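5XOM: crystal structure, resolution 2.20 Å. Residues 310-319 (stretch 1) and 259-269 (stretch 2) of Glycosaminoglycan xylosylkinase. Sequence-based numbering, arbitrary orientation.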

# COMPACT_ATOMS: atom_id res chain seq x y z
N SER A 310 2.90 9.32 35.51
CA SER A 310 3.30 7.98 35.94
C SER A 310 3.18 6.95 34.83
O SER A 310 3.85 5.92 34.88
CB SER A 310 2.45 7.54 37.14
OG SER A 310 1.07 7.47 36.80
N ILE A 311 2.33 7.20 33.83
CA ILE A 311 2.23 6.27 32.70
C ILE A 311 3.56 6.17 31.96
O ILE A 311 3.92 5.10 31.45
CB ILE A 311 1.09 6.71 31.75
CG1 ILE A 311 -0.24 6.79 32.52
CG2 ILE A 311 0.98 5.75 30.57
CD1 ILE A 311 -1.42 7.34 31.68
N LEU A 312 4.33 7.26 31.93
CA LEU A 312 5.61 7.30 31.24
C LEU A 312 6.74 6.67 32.03
O LEU A 312 7.89 6.76 31.60
CB LEU A 312 5.99 8.75 30.91
CG LEU A 312 5.38 9.44 29.69
CD1 LEU A 312 5.85 10.88 29.68
CD2 LEU A 312 5.75 8.72 28.39
N SER A 313 6.45 6.03 33.17
CA SER A 313 7.49 5.47 34.02
C SER A 313 8.50 4.58 33.30
O SER A 313 9.70 4.69 33.60
CB SER A 313 6.86 4.70 35.19
OG SER A 313 6.44 5.59 36.21
N PRO A 314 8.11 3.69 32.37
CA PRO A 314 9.14 2.92 31.65
C PRO A 314 10.15 3.81 30.95
O PRO A 314 11.35 3.52 31.00
CB PRO A 314 8.32 2.09 30.66
CG PRO A 314 7.00 1.93 31.32
CD PRO A 314 6.75 3.23 32.02
N LEU A 315 9.70 4.90 30.31
CA LEU A 315 10.66 5.78 29.65
C LEU A 315 11.47 6.57 30.67
O LEU A 315 12.70 6.68 30.53
CB LEU A 315 9.95 6.73 28.68
CG LEU A 315 10.86 7.79 28.06
CD1 LEU A 315 11.75 7.17 27.00
CD2 LEU A 315 10.01 8.91 27.47
N VAL A 316 10.82 7.10 31.70
CA VAL A 316 11.49 7.99 32.64
C VAL A 316 12.52 7.22 33.48
O VAL A 316 13.61 7.73 33.76
CB VAL A 316 10.46 8.70 33.53
CG1 VAL A 316 11.14 9.46 34.66
CG2 VAL A 316 9.61 9.66 32.69
N GLN A 317 12.19 6.00 33.88
CA GLN A 317 13.11 5.24 34.73
C GLN A 317 14.18 4.52 33.92
O GLN A 317 15.32 4.40 34.38
CB GLN A 317 12.32 4.27 35.61
CG GLN A 317 11.48 4.97 36.69
CD GLN A 317 10.74 4.01 37.59
OE1 GLN A 317 10.53 2.84 37.25
NE2 GLN A 317 10.34 4.48 38.76
N CYS A 318 13.84 4.04 32.72
CA CYS A 318 14.81 3.29 31.92
C CYS A 318 15.71 4.18 31.08
O CYS A 318 16.87 3.82 30.84
CB CYS A 318 14.08 2.30 31.00
SG CYS A 318 13.19 0.96 31.84
N CYS A 319 15.22 5.34 30.64
CA CYS A 319 15.96 6.23 29.75
C CYS A 319 16.57 5.46 28.59
O CYS A 319 17.78 5.52 28.32
CB CYS A 319 17.01 7.04 30.51
SG CYS A 319 16.28 8.44 31.40
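Stretch 2 (259-269) RLLDLIDTSIF

Packing of residues 259-269 of glycosaminoglycan xylosylkinase against residues 310-319 of the same chain. Stretch 2 is helical throughout and runs on past F269; its backbone ladder is regular, from L263 N to R259 O (3.0 Å) through to F269 N to D265 O (3.0 Å). Stretch 1 enters in a 3-10 segment, 310-312, and continues as the short helix 313-318, with L312 at the N-cap position and C319 leaving helical geometry with positive phi. The N-to-C directions of the two helices make an angle of 123°, so they run obliquely and more against each other than with each other, and their axes approach to 8.3 Å. Low residue numbers of stretch 2 therefore meet the C-terminal end of the short helix, and high numbers meet the 3-10 segment and the first turn of the helix.

R259 lies out of reach, its guanidinium hydrogen-bonded elsewhere in the structure. The first contact comes from L260: its CA-to-CB bond points sideways, but with chi1 t and chi2 p the end of the side chain comes nearer, and L260 CD1 lies 4.0 Å from C318 SG. That cysteine is also bonded covalently to a group elsewhere in the structure. The CA-to-CB bond of L261 points away, and although the end of its side chain comes nearer it makes no contact; D262 is out of reach. L263 contributes little beyond its carbonyl, with L263 O 4.3 Å from P314 CB.

I264 is one of the two main contact residues of stretch 2. I264 CA is 5.4 Å from L315 CA. The side-chain branches spread over three residues of the short helix: I264 CG1 lies 4.1 Å from P314 CB, I264 CG2 lies 3.7 Å from L315 CD1, and I264 CD1 lies 3.9 Å from C318 CB. The isoleucine thus spans about one turn of the partner helix, from P314 to C318. D265 and T266 are out of reach.

S267 points directly toward stretch 1 and has the largest covered area of any residue here, 76 Å². Its small side chain accompanies a close backbone approach, S267 CA to L312 CA being 5.3 Å. S267 CB lies 3.5 Å from I311 O and 3.8 Å from P314 CG. The hydroxyl turns back on its own helix, where chi1 p lets S267 OG donate to I264 O at 2.8 Å; S267 OG is 4.0 Å from L315 N. The main chain joins in as well, with L312 CD2 3.8 Å from S267 O.

I268 closes the contact. Its CB leaves sideways and the end of the side chain comes nearer; L312 CD2 lies 3.8 Å from I268 CA and 3.9 Å from I268 CG1, while I268 CD1 is 4.3 Å from L315 CD2. F269 points away. No hydrogen bond links the two stretches: the 422 Å² buried between them, both sides summed, is held by apolar packing around a serine that satisfies its own hydroxyl within the helix.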

# COMPACT_ATOMS: atom_id res chain seq x y z
N ARG A 259 11.50 -6.48 23.72
CA ARG A 259 10.36 -6.38 24.63
C ARG A 259 10.36 -5.07 25.40
O ARG A 259 9.32 -4.42 25.52
CB ARG A 259 10.33 -7.55 25.61
CG ARG A 259 9.10 -7.49 26.49
CD ARG A 259 7.81 -7.63 25.68
NE ARG A 259 7.86 -8.72 24.72
CZ ARG A 259 7.56 -9.98 25.02
NH1 ARG A 259 7.19 -10.31 26.26
NH2 ARG A 259 7.64 -10.92 24.08
N LEU A 260 11.51 -4.69 25.96
CA LEU A 260 11.51 -3.52 26.84
C LEU A 260 11.35 -2.23 26.04
O LEU A 260 10.63 -1.32 26.47
CB LEU A 260 12.79 -3.48 27.68
CG LEU A 260 12.99 -2.20 28.50
CD1 LEU A 260 12.02 -2.18 29.66
CD2 LEU A 260 14.43 -2.14 29.03
N LEU A 261 11.96 -2.15 24.86
CA LEU A 261 11.72 -0.98 24.01
C LEU A 261 10.28 -0.93 23.52
O LEU A 261 9.73 0.16 23.32
CB LEU A 261 12.70 -0.97 22.84
CG LEU A 261 14.16 -0.68 23.19
CD1 LEU A 261 15.02 -0.69 21.94
CD2 LEU A 261 14.26 0.66 23.92
N ASP A 262 9.65 -2.09 23.32
CA ASP A 262 8.22 -2.09 23.00
C ASP A 262 7.41 -1.48 24.13
O ASP A 262 6.52 -0.66 23.89
CB ASP A 262 7.74 -3.52 22.70
CG ASP A 262 8.07 -3.97 21.28
OD1 ASP A 262 8.74 -3.22 20.54
OD2 ASP A 262 7.64 -5.08 20.91
N LEU A 263 7.70 -1.87 25.38
CA LEU A 263 6.94 -1.31 26.49
C LEU A 263 7.19 0.18 26.66
O LEU A 263 6.30 0.91 27.11
CB LEU A 263 7.28 -2.04 27.80
CG LEU A 263 6.94 -3.52 27.89
CD1 LEU A 263 7.34 -4.07 29.25
CD2 LEU A 263 5.46 -3.77 27.63
N ILE A 264 8.37 0.66 26.27
CA ILE A 264 8.63 2.10 26.33
C ILE A 264 7.86 2.82 25.22
O ILE A 264 7.27 3.88 25.46
CB ILE A 264 10.15 2.36 26.27
CG1 ILE A 264 10.83 1.70 27.48
CG2 ILE A 264 10.42 3.85 26.25
CD1 ILE A 264 12.35 1.82 27.51
N ASP A 265 7.86 2.27 24.00
CA ASP A 265 6.98 2.77 22.95
C ASP A 265 5.54 2.86 23.43
O ASP A 265 4.88 3.90 23.28
CB ASP A 265 7.03 1.85 21.71
CG ASP A 265 8.26 2.07 20.84
OD1 ASP A 265 8.97 3.07 21.03
OD2 ASP A 265 8.48 1.23 19.94
N THR A 266 5.03 1.76 24.00
CA THR A 266 3.63 1.70 24.39
C THR A 266 3.33 2.61 25.57
O THR A 266 2.20 3.08 25.71
CB THR A 266 3.25 0.24 24.67
OG1 THR A 266 3.38 -0.52 23.46
CG2 THR A 266 1.81 0.13 25.18
N SER A 267 4.32 2.87 26.43
CA SER A 267 4.09 3.81 27.52
C SER A 267 3.93 5.23 27.00
O SER A 267 3.15 6.01 27.55
CB SER A 267 5.22 3.74 28.55
OG SER A 267 6.38 4.41 28.08
N ILE A 268 4.64 5.57 25.93
CA ILE A 268 4.46 6.87 25.29
C ILE A 268 3.08 6.95 24.65
O ILE A 268 2.36 7.95 24.80
CB ILE A 268 5.57 7.11 24.25
CG1 ILE A 268 6.91 7.35 24.94
CG2 ILE A 268 5.21 8.27 23.32
CD1 ILE A 268 8.10 7.29 24.01
N PHE A 269 2.68 5.89 23.94
CA PHE A 269 1.36 5.86 23.32
C PHE A 269 0.26 5.92 24.38
O PHE A 269 -0.71 6.68 24.23
CB PHE A 269 1.25 4.61 22.46
CG PHE A 269 -0.13 4.33 21.91
CD1 PHE A 269 -0.59 4.99 20.78
CD2 PHE A 269 -0.94 3.36 22.49
CE1 PHE A 269 -1.84 4.72 20.25
CE2 PHE A 269 -2.21 3.08 21.96
CZ PHE A 269 -2.65 3.77 20.84